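Local coordinates for protein glutamine synthetase (Streptomyces coelicolor, PDB 4BAX) that is an enzyme of the glutamine synthetase family, built as a ten-subunit assembly whose chains pair a beta-Grasp domain with a larger catalytic domain, at residues K19-T24 and S45-A50; A98-R103 and V326-V331; N173-V176 and W181-Q184. All coordinates share one frame; numbering follows the deposited sequence.

Contact 1 (K19-T24 and S45-A50)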
ATOM      1  N   LYS A  19      -1.775  34.238 -17.979  1.00 30.06           N
ATOM      2  CA  LYS A  19      -2.327  32.895 -18.096  1.00 29.90           C
ATOM      3  C   LYS A  19      -3.536  32.826 -19.024  1.00 28.80           C
ATOM      4  O   LYS A  19      -4.268  33.816 -19.229  1.00 29.05           O
ATOM      5  CB  LYS A  19      -2.726  32.373 -16.721  1.00 31.07           C
ATOM      6  CG  LYS A  19      -1.661  32.554 -15.639  1.00 31.99           C
ATOM      7  CD  LYS A  19      -2.230  32.256 -14.247  1.00 32.74           C
ATOM      8  CE  LYS A  19      -3.012  30.924 -14.185  1.00 32.95           C
ATOM      9  NZ  LYS A  19      -2.154  29.697 -14.090  1.00 32.87           N
ATOM     10  N   LEU A  20      -3.707  31.652 -19.614  1.00 27.12           N
ATOM     11  CA  LEU A  20      -4.863  31.350 -20.441  1.00 26.03           C
ATOM     12  C   LEU A  20      -6.123  31.160 -19.590  1.00 25.86           C
ATOM     13  O   LEU A  20      -6.058  30.643 -18.481  1.00 25.05           O
ATOM     14  CB  LEU A  20      -4.619  30.128 -21.307  1.00 25.37           C
ATOM     15  CG  LEU A  20      -3.616  30.332 -22.421  1.00 25.35           C
ATOM     16  CD1 LEU A  20      -2.929  29.007 -22.691  1.00 24.75           C
ATOM     17  CD2 LEU A  20      -4.319  30.876 -23.680  1.00 25.85           C
ATOM     18  N   ARG A  21      -7.244  31.662 -20.081  1.00 27.14           N
ATOM     19  CA  ARG A  21      -8.550  31.418 -19.478  1.00 28.27           C
ATOM     20  C   ARG A  21      -9.532  30.951 -20.566  1.00 28.65           C
ATOM     21  O   ARG A  21      -9.380  31.270 -21.765  1.00 28.23           O
ATOM     22  CB  ARG A  21      -9.086  32.651 -18.749  1.00 29.13           C
ATOM     23  CG  ARG A  21      -8.091  33.293 -17.805  1.00 30.30           C
ATOM     24  CD  ARG A  21      -7.927  32.502 -16.523  1.00 30.82           C
ATOM     25  NE  ARG A  21      -7.013  33.184 -15.625  1.00 31.65           N
ATOM     26  CZ  ARG A  21      -7.046  33.052 -14.303  1.00 32.35           C
ATOM     27  NH1 ARG A  21      -7.971  32.270 -13.739  1.00 32.83           N
ATOM     28  NH2 ARG A  21      -6.177  33.715 -13.543  1.00 32.01           N
ATOM     29  N   SER A  22     -10.513  30.163 -20.151  1.00 29.03           N
ATOM     30  CA  SER A  22     -11.500  29.695 -21.092  1.00 29.35           C
ATOM     31  C   SER A  22     -12.844  29.375 -20.457  1.00 29.86           C
ATOM     32  O   SER A  22     -12.925  29.035 -19.265  1.00 29.98           O
ATOM     33  CB  SER A  22     -10.960  28.504 -21.888  1.00 29.14           C
ATOM     34  OG  SER A  22     -11.337  27.284 -21.288  1.00 29.02           O
ATOM     35  N   LYS A  23     -13.893  29.617 -21.245  1.00 29.91           N
ATOM     36  CA  LYS A  23     -15.232  29.109 -20.976  1.00 29.69           C
ATOM     37  C   LYS A  23     -16.005  28.764 -22.256  1.00 30.15           C
ATOM     38  O   LYS A  23     -15.666  29.211 -23.365  1.00 30.21           O
ATOM     39  CB  LYS A  23     -16.029  30.050 -20.073  1.00 29.36           C
ATOM     40  CG  LYS A  23     -15.932  31.489 -20.392  1.00 29.50           C
ATOM     41  CD  LYS A  23     -16.824  32.282 -19.468  1.00 30.23           C
ATOM     42  CE  LYS A  23     -16.674  33.759 -19.757  1.00 31.58           C
ATOM     43  NZ  LYS A  23     -17.976  34.476 -19.665  1.00 32.66           N
ATOM     44  N   THR A  24     -17.076  28.003 -22.060  1.00 30.24           N
ATOM     45  CA  THR A  24     -17.895  27.469 -23.136  1.00 29.76           C
ATOM     46  C   THR A  24     -19.160  28.248 -23.360  1.00 30.73           C
ATOM     47  O   THR A  24     -19.912  28.537 -22.410  1.00 31.01           O
ATOM     48  CB  THR A  24     -18.300  26.003 -22.859  1.00 28.67           C
ATOM     49  OG1 THR A  24     -17.157  25.231 -22.458  1.00 28.18           O
ATOM     50  CG2 THR A  24     -19.009  25.388 -24.065  1.00 28.04           C
ATOM     51  N   SER A  45     -12.139  40.627 -11.976  1.00 66.61           N
ATOM     52  CA  SER A  45     -11.535  40.569 -10.641  1.00 67.84           C
ATOM     53  C   SER A  45     -10.869  39.217 -10.422  1.00 68.52           C
ATOM     54  O   SER A  45      -9.799  39.117  -9.826  1.00 68.53           O
ATOM     55  CB  SER A  45     -12.609  40.783  -9.560  1.00 68.07           C
ATOM     56  OG  SER A  45     -13.889  41.029 -10.125  1.00 68.19           O
ATOM     57  N   SER A  46     -11.497  38.195 -10.981  1.00 69.19           N
ATOM     58  CA  SER A  46     -11.068  36.818 -10.847  1.00 69.80           C
ATOM     59  C   SER A  46      -9.834  36.469 -11.688  1.00 71.21           C
ATOM     60  O   SER A  46      -9.197  35.429 -11.470  1.00 70.98           O
ATOM     61  CB  SER A  46     -12.248  35.909 -11.207  1.00 69.20           C
ATOM     62  OG  SER A  46     -13.388  36.187 -10.402  1.00 68.90           O
ATOM     63  N   THR A  47      -9.498  37.336 -12.644  1.00 72.80           N
ATOM     64  CA  THR A  47      -8.430  37.031 -13.605  1.00 74.10           C
ATOM     65  C   THR A  47      -7.210  37.972 -13.598  1.00 75.46           C
ATOM     66  O   THR A  47      -6.422  37.953 -14.550  1.00 75.26           O
ATOM     67  CB  THR A  47      -8.977  36.908 -15.057  1.00 48.74           C
ATOM     68  OG1 THR A  47      -9.676  38.108 -15.413  1.00 49.36           O
ATOM     69  CG2 THR A  47      -9.931  35.725 -15.169  1.00 48.18           C
ATOM     70  N   ASN A  48      -7.068  38.799 -12.561  1.00 77.09           N
ATOM     71  CA  ASN A  48      -5.927  39.731 -12.445  1.00 78.61           C
ATOM     72  C   ASN A  48      -5.991  40.822 -13.522  1.00 80.43           C
ATOM     73  O   ASN A  48      -5.000  41.477 -13.849  1.00 80.27           O
ATOM     74  CB  ASN A  48      -4.594  38.967 -12.496  1.00 78.37           C
ATOM     75  CG  ASN A  48      -4.401  38.045 -11.296  1.00 78.30           C
ATOM     76  OD1 ASN A  48      -4.813  38.366 -10.184  1.00 78.45           O
ATOM     77  ND2 ASN A  48      -3.855  36.854 -11.541  1.00 78.09           N
ATOM     78  N   GLN A  49      -7.194  40.977 -14.064  1.00 82.54           N
ATOM     79  CA  GLN A  49      -7.545  42.005 -15.034  1.00 84.72           C
ATOM     80  C   GLN A  49      -8.469  42.982 -14.343  1.00 87.71           C
ATOM     81  O   GLN A  49      -9.221  43.740 -14.963  1.00 87.68           O
ATOM     82  CB  GLN A  49      -8.181  41.346 -16.243  1.00 84.03           C
ATOM     83  CG  GLN A  49      -7.152  40.608 -17.063  1.00 83.41           C
ATOM     84  CD  GLN A  49      -7.766  39.707 -18.085  1.00 83.15           C
ATOM     85  OE1 GLN A  49      -8.740  39.015 -17.795  1.00 83.13           O
ATOM     86  NE2 GLN A  49      -7.217  39.707 -19.291  1.00 83.04           N
ATOM     87  N   ALA A  50      -8.426  42.896 -13.023  1.00 90.71           N
ATOM     88  CA  ALA A  50      -8.963  43.888 -12.126  1.00 93.69           C
ATOM     89  C   ALA A  50      -8.267  43.657 -10.786  1.00 96.31           C
ATOM     90  O   ALA A  50      -7.340  44.387 -10.430  1.00 96.64           O
ATOM     91  CB  ALA A  50     -10.464  43.719 -11.976  1.00 93.72           C
TER

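Contact 2 (A98-R103 and V326-V331)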
ATOM      1  N   ALA A  98      -0.593  44.357 -33.608  1.00 35.95           N
ATOM      2  CA  ALA A  98      -1.419  44.662 -34.779  1.00 36.79           C
ATOM      3  C   ALA A  98      -0.995  45.997 -35.416  1.00 37.86           C
ATOM      4  O   ALA A  98      -0.969  46.104 -36.638  1.00 38.01           O
ATOM      5  CB  ALA A  98      -2.903  44.689 -34.399  1.00 36.54           C
ATOM      6  N   GLU A  99      -0.645  46.993 -34.600  1.00 38.83           N
ATOM      7  CA  GLU A  99      -0.160  48.282 -35.124  1.00 40.36           C
ATOM      8  C   GLU A  99       1.161  48.136 -35.858  1.00 41.34           C
ATOM      9  O   GLU A  99       1.307  48.650 -36.967  1.00 41.98           O
ATOM     10  CB  GLU A  99      -0.011  49.317 -33.977  1.00 43.42           C
ATOM     11  CG  GLU A  99      -1.294  49.926 -33.313  1.00 98.39           C
ATOM     12  CD  GLU A  99      -2.653  49.403 -33.811  1.00 98.61           C
ATOM     13  OE1 GLU A  99      -2.832  49.127 -35.014  1.00 98.79           O
ATOM     14  OE2 GLU A  99      -3.583  49.284 -32.981  1.00 98.63           O
ATOM     15  N   LEU A 100       2.115  47.441 -35.259  1.00 41.65           N
ATOM     16  CA  LEU A 100       3.409  47.262 -35.901  1.00 42.43           C
ATOM     17  C   LEU A 100       3.366  46.359 -37.134  1.00 42.73           C
ATOM     18  O   LEU A 100       4.099  46.574 -38.108  1.00 42.04           O
ATOM     19  CB  LEU A 100       4.404  46.730 -34.885  1.00 42.88           C
ATOM     20  CG  LEU A 100       5.085  47.961 -34.281  1.00 43.73           C
ATOM     21  CD1 LEU A 100       4.391  48.385 -32.976  1.00 44.00           C
ATOM     22  CD2 LEU A 100       6.534  47.683 -34.100  1.00 43.59           C
ATOM     23  N   SER A 101       2.465  45.385 -37.096  1.00 43.72           N
ATOM     24  CA  SER A 101       2.272  44.458 -38.187  1.00 44.69           C
ATOM     25  C   SER A 101       1.801  45.217 -39.427  1.00 46.35           C
ATOM     26  O   SER A 101       2.339  45.034 -40.522  1.00 46.83           O
ATOM     27  CB  SER A 101       1.235  43.411 -37.778  1.00 44.12           C
ATOM     28  OG  SER A 101       1.122  42.361 -38.710  1.00 43.79           O
ATOM     29  N   GLU A 102       0.827  46.102 -39.240  1.00 47.14           N
ATOM     30  CA  GLU A 102       0.296  46.918 -40.333  1.00 48.02           C
ATOM     31  C   GLU A 102       1.314  47.928 -40.845  1.00 47.12           C
ATOM     32  O   GLU A 102       1.396  48.213 -42.042  1.00 47.20           O
ATOM     33  CB  GLU A 102      -0.975  47.640 -39.879  1.00 49.79           C
ATOM     34  CG  GLU A 102      -1.690  48.420 -40.975  1.00 51.73           C
ATOM     35  CD  GLU A 102      -2.938  49.119 -40.454  1.00 53.22           C
ATOM     36  OE1 GLU A 102      -3.706  48.481 -39.693  1.00 53.65           O
ATOM     37  OE2 GLU A 102      -3.137  50.314 -40.784  1.00 53.71           O
ATOM     38  N   ARG A 103       2.050  48.500 -39.902  1.00 46.03           N
ATOM     39  CA  ARG A 103       3.036  49.508 -40.206  1.00 45.60           C
ATOM     40  C   ARG A 103       4.144  48.955 -41.097  1.00 44.80           C
ATOM     41  O   ARG A 103       4.702  49.676 -41.937  1.00 45.02           O
ATOM     42  CB  ARG A 103       3.610  50.078 -38.912  1.00 45.61           C
ATOM     43  CG  ARG A 103       4.956  50.720 -39.101  1.00 45.89           C
ATOM     44  CD  ARG A 103       4.781  52.176 -39.484  1.00 46.48           C
ATOM     45  NE  ARG A 103       6.063  52.858 -39.643  1.00 46.77           N
ATOM     46  CZ  ARG A 103       6.875  52.696 -40.684  1.00 46.96           C
ATOM     47  NH1 ARG A 103       6.564  51.856 -41.669  1.00 46.83           N
ATOM     48  NH2 ARG A 103       8.015  53.367 -40.733  1.00 47.19           N
ATOM     49  N   VAL A 326       7.297  39.092 -28.273  1.00 27.97           N
ATOM     50  CA  VAL A 326       8.557  38.808 -28.958  1.00 27.73           C
ATOM     51  C   VAL A 326       8.454  39.140 -30.445  1.00 27.88           C
ATOM     52  O   VAL A 326       9.376  39.727 -31.026  1.00 27.81           O
ATOM     53  CB  VAL A 326       9.077  37.366 -28.700  1.00 19.59           C
ATOM     54  CG1 VAL A 326       8.052  36.289 -29.136  1.00 19.68           C
ATOM     55  CG2 VAL A 326      10.428  37.165 -29.346  1.00 19.29           C
ATOM     56  N   THR A 327       7.303  38.828 -31.037  1.00 28.63           N
ATOM     57  CA  THR A 327       7.083  39.154 -32.445  1.00 29.69           C
ATOM     58  C   THR A 327       7.053  40.682 -32.655  1.00 30.36           C
ATOM     59  O   THR A 327       7.711  41.194 -33.573  1.00 31.10           O
ATOM     60  CB  THR A 327       5.763  38.519 -33.019  1.00 32.59           C
ATOM     61  OG1 THR A 327       4.640  38.843 -32.186  1.00 32.63           O
ATOM     62  CG2 THR A 327       5.880  37.002 -33.191  1.00 32.47           C
ATOM     63  N   ARG A 328       6.378  41.411 -31.759  1.00 30.21           N
ATOM     64  CA  ARG A 328       6.277  42.875 -31.891  1.00 30.70           C
ATOM     65  C   ARG A 328       7.661  43.525 -31.837  1.00 30.84           C
ATOM     66  O   ARG A 328       7.998  44.373 -32.683  1.00 30.64           O
ATOM     67  CB  ARG A 328       5.380  43.461 -30.792  1.00 31.02           C
ATOM     68  CG  ARG A 328       4.916  44.907 -31.053  1.00 31.73           C
ATOM     69  CD  ARG A 328       5.279  45.888 -29.940  1.00 32.36           C
ATOM     70  NE  ARG A 328       4.957  45.342 -28.631  1.00 33.44           N
ATOM     71  CZ  ARG A 328       5.526  45.730 -27.496  1.00 34.40           C
ATOM     72  NH1 ARG A 328       6.440  46.688 -27.505  1.00 34.64           N
ATOM     73  NH2 ARG A 328       5.166  45.165 -26.344  1.00 34.82           N
ATOM     74  N   LEU A 329       8.460  43.082 -30.861  1.00 30.63           N
ATOM     75  CA  LEU A 329       9.780  43.623 -30.593  1.00 30.43           C
ATOM     76  C   LEU A 329      10.753  43.384 -31.746  1.00 30.41           C
ATOM     77  O   LEU A 329      11.529  44.277 -32.120  1.00 29.98           O
ATOM     78  CB  LEU A 329      10.337  43.007 -29.309  1.00 30.52           C
ATOM     79  CG  LEU A 329       9.701  43.454 -27.997  1.00 30.59           C
ATOM     80  CD1 LEU A 329      10.319  42.714 -26.823  1.00 30.87           C
ATOM     81  CD2 LEU A 329       9.875  44.956 -27.847  1.00 30.47           C
ATOM     82  N   LEU A 330      10.722  42.169 -32.290  1.00 30.99           N
ATOM     83  CA  LEU A 330      11.594  41.827 -33.407  1.00 31.66           C
ATOM     84  C   LEU A 330      11.232  42.648 -34.640  1.00 31.96           C
ATOM     85  O   LEU A 330      12.117  43.133 -35.341  1.00 31.95           O
ATOM     86  CB  LEU A 330      11.526  40.334 -33.711  1.00 31.55           C
ATOM     87  CG  LEU A 330      12.396  39.532 -32.747  1.00 31.54           C
ATOM     88  CD1 LEU A 330      12.120  38.026 -32.861  1.00 31.36           C
ATOM     89  CD2 LEU A 330      13.881  39.865 -32.990  1.00 31.57           C
ATOM     90  N   VAL A 331       9.939  42.805 -34.902  1.00 32.50           N
ATOM     91  CA  VAL A 331       9.503  43.629 -36.023  1.00 33.20           C
ATOM     92  C   VAL A 331       9.890  45.091 -35.815  1.00 34.73           C
ATOM     93  O   VAL A 331      10.426  45.729 -36.721  1.00 35.51           O
ATOM     94  CB  VAL A 331       7.997  43.532 -36.225  1.00 32.41           C
ATOM     95  CG1 VAL A 331       7.493  44.670 -37.076  1.00 32.14           C
ATOM     96  CG2 VAL A 331       7.647  42.185 -36.843  1.00 32.43           C
TER

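Contact 3 (N173-V176 and W181-Q184)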
ATOM      1  N   ASN A 173       9.750  17.298 -31.437  1.00 29.83           N
ATOM      2  CA  ASN A 173      10.821  16.409 -31.013  1.00 29.22           C
ATOM      3  C   ASN A 173      10.983  16.344 -29.488  1.00 28.58           C
ATOM      4  O   ASN A 173      10.551  17.255 -28.760  1.00 27.95           O
ATOM      5  CB  ASN A 173      12.142  16.782 -31.685  1.00 29.70           C
ATOM      6  CG  ASN A 173      12.670  18.130 -31.235  1.00 30.17           C
ATOM      7  OD1 ASN A 173      12.283  19.190 -31.765  1.00 30.68           O
ATOM      8  ND2 ASN A 173      13.533  18.106 -30.230  1.00 29.77           N
ATOM      9  N   ALA A 174      11.620  15.270 -29.016  1.00 28.39           N
ATOM     10  CA  ALA A 174      11.964  15.133 -27.605  1.00 27.47           C
ATOM     11  C   ALA A 174      13.241  15.933 -27.321  1.00 27.14           C
ATOM     12  O   ALA A 174      14.211  15.857 -28.098  1.00 26.85           O
ATOM     13  CB  ALA A 174      12.163  13.655 -27.250  1.00 27.28           C
ATOM     14  N   GLU A 175      13.254  16.694 -26.219  1.00 27.35           N
ATOM     15  CA  GLU A 175      14.393  17.567 -25.915  1.00 28.18           C
ATOM     16  C   GLU A 175      15.436  16.958 -24.975  1.00 27.68           C
ATOM     17  O   GLU A 175      15.325  15.801 -24.577  1.00 27.54           O
ATOM     18  CB  GLU A 175      13.929  18.931 -25.412  1.00 30.16           C
ATOM     19  CG  GLU A 175      13.776  19.976 -26.525  1.00 32.33           C
ATOM     20  CD  GLU A 175      15.114  20.306 -27.215  1.00 33.89           C
ATOM     21  OE1 GLU A 175      16.143  20.418 -26.502  1.00 34.29           O
ATOM     22  OE2 GLU A 175      15.130  20.506 -28.458  1.00 34.21           O
ATOM     23  N   VAL A 176      16.461  17.747 -24.658  1.00 27.63           N
ATOM     24  CA  VAL A 176      17.632  17.297 -23.908  1.00 27.90           C
ATOM     25  C   VAL A 176      17.322  16.822 -22.473  1.00 28.06           C
ATOM     26  O   VAL A 176      17.858  15.819 -22.014  1.00 27.92           O
ATOM     27  CB  VAL A 176      18.725  18.405 -23.877  1.00 20.80           C
ATOM     28  CG1 VAL A 176      19.899  17.990 -22.956  1.00 20.81           C
ATOM     29  CG2 VAL A 176      19.213  18.714 -25.292  1.00 20.83           C
ATOM     30  N   TRP A 181      10.084  18.539 -24.161  1.00 29.48           N
ATOM     31  CA  TRP A 181       9.660  18.378 -25.540  1.00 29.73           C
ATOM     32  C   TRP A 181       9.591  19.717 -26.256  1.00 31.06           C
ATOM     33  O   TRP A 181       9.603  20.789 -25.620  1.00 30.35           O
ATOM     34  CB  TRP A 181       8.290  17.698 -25.590  1.00 28.59           C
ATOM     35  CG  TRP A 181       8.277  16.284 -25.099  1.00 27.47           C
ATOM     36  CD1 TRP A 181       8.142  15.873 -23.807  1.00 26.87           C
ATOM     37  CD2 TRP A 181       8.408  15.096 -25.886  1.00 27.16           C
ATOM     38  NE1 TRP A 181       8.172  14.501 -23.738  1.00 26.52           N
ATOM     39  CE2 TRP A 181       8.332  14.001 -25.003  1.00 26.95           C
ATOM     40  CE3 TRP A 181       8.571  14.850 -27.250  1.00 27.16           C
ATOM     41  CZ2 TRP A 181       8.417  12.683 -25.440  1.00 27.06           C
ATOM     42  CZ3 TRP A 181       8.653  13.532 -27.681  1.00 27.11           C
ATOM     43  CH2 TRP A 181       8.571  12.470 -26.780  1.00 26.96           C
ATOM     44  N   GLU A 182       9.512  19.630 -27.584  1.00 32.67           N
ATOM     45  CA  GLU A 182       9.388  20.801 -28.436  1.00 33.95           C
ATOM     46  C   GLU A 182       8.422  20.568 -29.584  1.00 34.25           C
ATOM     47  O   GLU A 182       8.325  19.458 -30.104  1.00 33.93           O
ATOM     48  CB  GLU A 182      10.752  21.187 -28.993  1.00 35.45           C
ATOM     49  CG  GLU A 182      10.788  22.501 -29.734  1.00 37.34           C
ATOM     50  CD  GLU A 182      12.113  22.698 -30.468  1.00 39.59           C
ATOM     51  OE1 GLU A 182      13.143  22.940 -29.776  1.00 40.22           O
ATOM     52  OE2 GLU A 182      12.135  22.601 -31.721  1.00 40.35           O
ATOM     53  N   PHE A 183       7.687  21.616 -29.947  1.00 34.77           N
ATOM     54  CA  PHE A 183       6.941  21.659 -31.205  1.00 34.54           C
ATOM     55  C   PHE A 183       7.224  22.982 -31.916  1.00 35.74           C
ATOM     56  O   PHE A 183       7.454  24.002 -31.269  1.00 35.94           O
ATOM     57  CB  PHE A 183       5.434  21.388 -31.005  1.00 33.17           C
ATOM     58  CG  PHE A 183       4.703  22.480 -30.251  1.00 32.15           C
ATOM     59  CD1 PHE A 183       4.219  23.606 -30.904  1.00 31.93           C
ATOM     60  CD2 PHE A 183       4.517  22.390 -28.881  1.00 31.50           C
ATOM     61  CE1 PHE A 183       3.551  24.620 -30.200  1.00 31.35           C
ATOM     62  CE2 PHE A 183       3.854  23.398 -28.186  1.00 31.26           C
ATOM     63  CZ  PHE A 183       3.369  24.510 -28.854  1.00 31.06           C
ATOM     64  N   GLN A 184       7.228  22.963 -33.243  1.00 36.85           N
ATOM     65  CA  GLN A 184       7.601  24.147 -34.014  1.00 37.70           C
ATOM     66  C   GLN A 184       6.389  24.699 -34.751  1.00 37.73           C
ATOM     67  O   GLN A 184       5.735  23.964 -35.504  1.00 38.34           O
ATOM     68  CB  GLN A 184       8.726  23.806 -34.997  1.00 38.43           C
ATOM     69  CG  GLN A 184       9.998  23.285 -34.320  1.00 39.28           C
ATOM     70  CD  GLN A 184      10.231  21.811 -34.615  1.00 40.70           C
ATOM     71  OE1 GLN A 184       9.893  21.337 -35.699  1.00 41.98           O
ATOM     72  NE2 GLN A 184      10.807  21.077 -33.655  1.00 40.41           N
TER

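Contact 1 (K19-T24 and S45-A50)
Arg-21 and Thr-47 meet where a strand of the beta-Grasp domain faces a loop of the same domain. Strand 20-28 is outermost in its sheet within the chain, and a neighbouring subunit adds a strand to it at Thr-24; 45-50 lies in the connection between strands 40-43 and 56-66. The backbones keep 8.1 Å apart at their closest CA atoms, Arg-21 to Thr-47, so side chains have to fill the gap.

The close-packed part is a single methyl group resting on a folded arginine. Thr-47 CG2 sits 3.8 Å above the guanidinium plane of Arg-21, displaced toward its rim. It is almost equally far from several atoms of the chain, 3.9 Å from NE and 4.0 Å from CG of Arg-21, because the arginine bends at its second torsion (chi2 -76°) and curls round the methyl. Arginine suits the place by offering both an aliphatic stem and a flat, weakly hydrated face. Its polar atoms are occupied elsewhere: NE forms a salt bridge with Asp-12, while NH1 and NH2 donate to Tyr-141 O and Gly-138 O of a neighbouring subunit. These bonds probably fix the rotation of the group.

The rest of the contact is looser. Ser-46 O stands 4.0 Å from Arg-21 NH2, oblique to the guanidinium, too far for a bond, and the partly exposed Asn-48 side chain merely borders the same group.

A beta-branched threonine can serve two purposes here. With chi1 at 56°, its methyl lies anti to the carbonyl carbon and meets the arginine, leaving the hydroxyl to bind within the loop. Thr-47 OG1 has Gly-44 O as one hydrogen-bond partner and pairs with Gln-49 OE1 at 2.7 Å.

Contact 2 (A98-R103 and V326-V331)
Leu-100 of helix 94-103 fits against Arg-328 and Val-331, two residues three positions apart on helix 323-341. The helices come near each other here, with 6.6 Å between the CA atoms of Leu-100 and Arg-328.

One group of contacts is aliphatic. The CD1 branch of Leu-100 reaches the stem of Arg-328, lying 4.0 Å from CG and equally far from CD, and the two side chains cross at a slant. Arg-328 presents these methylenes because its CG is anti to the backbone N (chi1 -165°), after which bends at chi2 and chi3 lead the guanidinium away from the leucine. Nearer the backbone, Leu-100 CB faces Val-331 CG1 at 4.3 Å. Valine suits this buried position, being compact; its side chain also packs on Phe-104 and Phe-111.

A second group of contacts sets methyls against backbone carbonyls. Leu-100 CD2 approaches Arg-328 O to 3.9 Å, and in the reverse direction Val-331 CG1 comes within 4.0 Å of Leu-100 O. These are van der Waals contacts between the outer surfaces of two helical turns.

Ionic pairing between the helices lies farther along, where Arg-103 NH2 forms a salt bridge with Glu-339. The whole is a partly buried helix-helix packing that sets helix 94-103 of the catalytic domain against the C-terminal helix 323-341, with Phe-111 of strand 110-121 also touching Val-331.

Contact 3 (N173-V176 and W181-Q184)
A beta hairpin of the catalytic domain, strands 169-174 and 180-188, brings Asn-173 opposite Glu-182 and Ala-174 opposite Trp-181. Asn-173 and Glu-182 form an antiparallel hydrogen-bonded pair: Asn-173 N donates to Glu-182 O at 2.9 Å, and Glu-182 N returns a bond of 2.8 Å to Asn-173 O. The next pair, Ala-174 with Trp-181, is non-hydrogen-bonded.

The face carrying Ala-174 and Trp-181 is apolar. Ala-174 CB lies over the six-membered ring of the indole, 3.8 Å from its centroid and 21° off the normal, a CH-pi contact. Alanine suits a site where a broad ring swings across the neighbouring strand. The indole N-H is held separately, Trp-181 NE1 bonding to Phe-150 O.

The face carrying Asn-173 and Glu-182 is rich in amides and carboxylates. Glu-182 extends with CG anti to its backbone N (chi1 -172°), and its OE2 accepts from Gln-184 NE2 at 2.8 Å on the anti side. That same NE2 is 3.1 Å from Asn-173 OD1, and the two amides are nearly coplanar. Asn-173 ND2 turns the other way, donating in its own amide plane to Ala-174 O at 3.2 Å, meeting that oxygen from above its carbonyl plane, and weakly to Glu-175 OE2. Glu-175 in turn brings OE2 to 3.4 Å from Glu-182 OE1, two carboxylates almost parallel in plane, and Glu-116 of the adjoining strand 110-121 adds a third beside Glu-182.

This buried hairpin, with one apolar face and one of carboxylates and amides, belongs to the central, largely antiparallel sheet of the glutamine synthetase catalytic domain.

Overall arrangement
Contact 3 is the buried one, formed by neighbouring strands of the catalytic-domain sheet; contacts 1 and 2 are only partly buried, join other elements and do not touch it. Their chemistry follows: backbone bonds and gathered carboxylates in contact 3, aliphatic helix packing in contact 2, and a methyl against a guanidinium in contact 1. Along the chain, contact 3 is nested within the loop that contact 2 closes, and the two lie on opposite sides of the chain's centre, 27 Å apart between contact centres. Contact 1 comes earlier, in the beta-Grasp domain. Contacts 1 and 3 border other subunits, whereas no other chain touches contact 2.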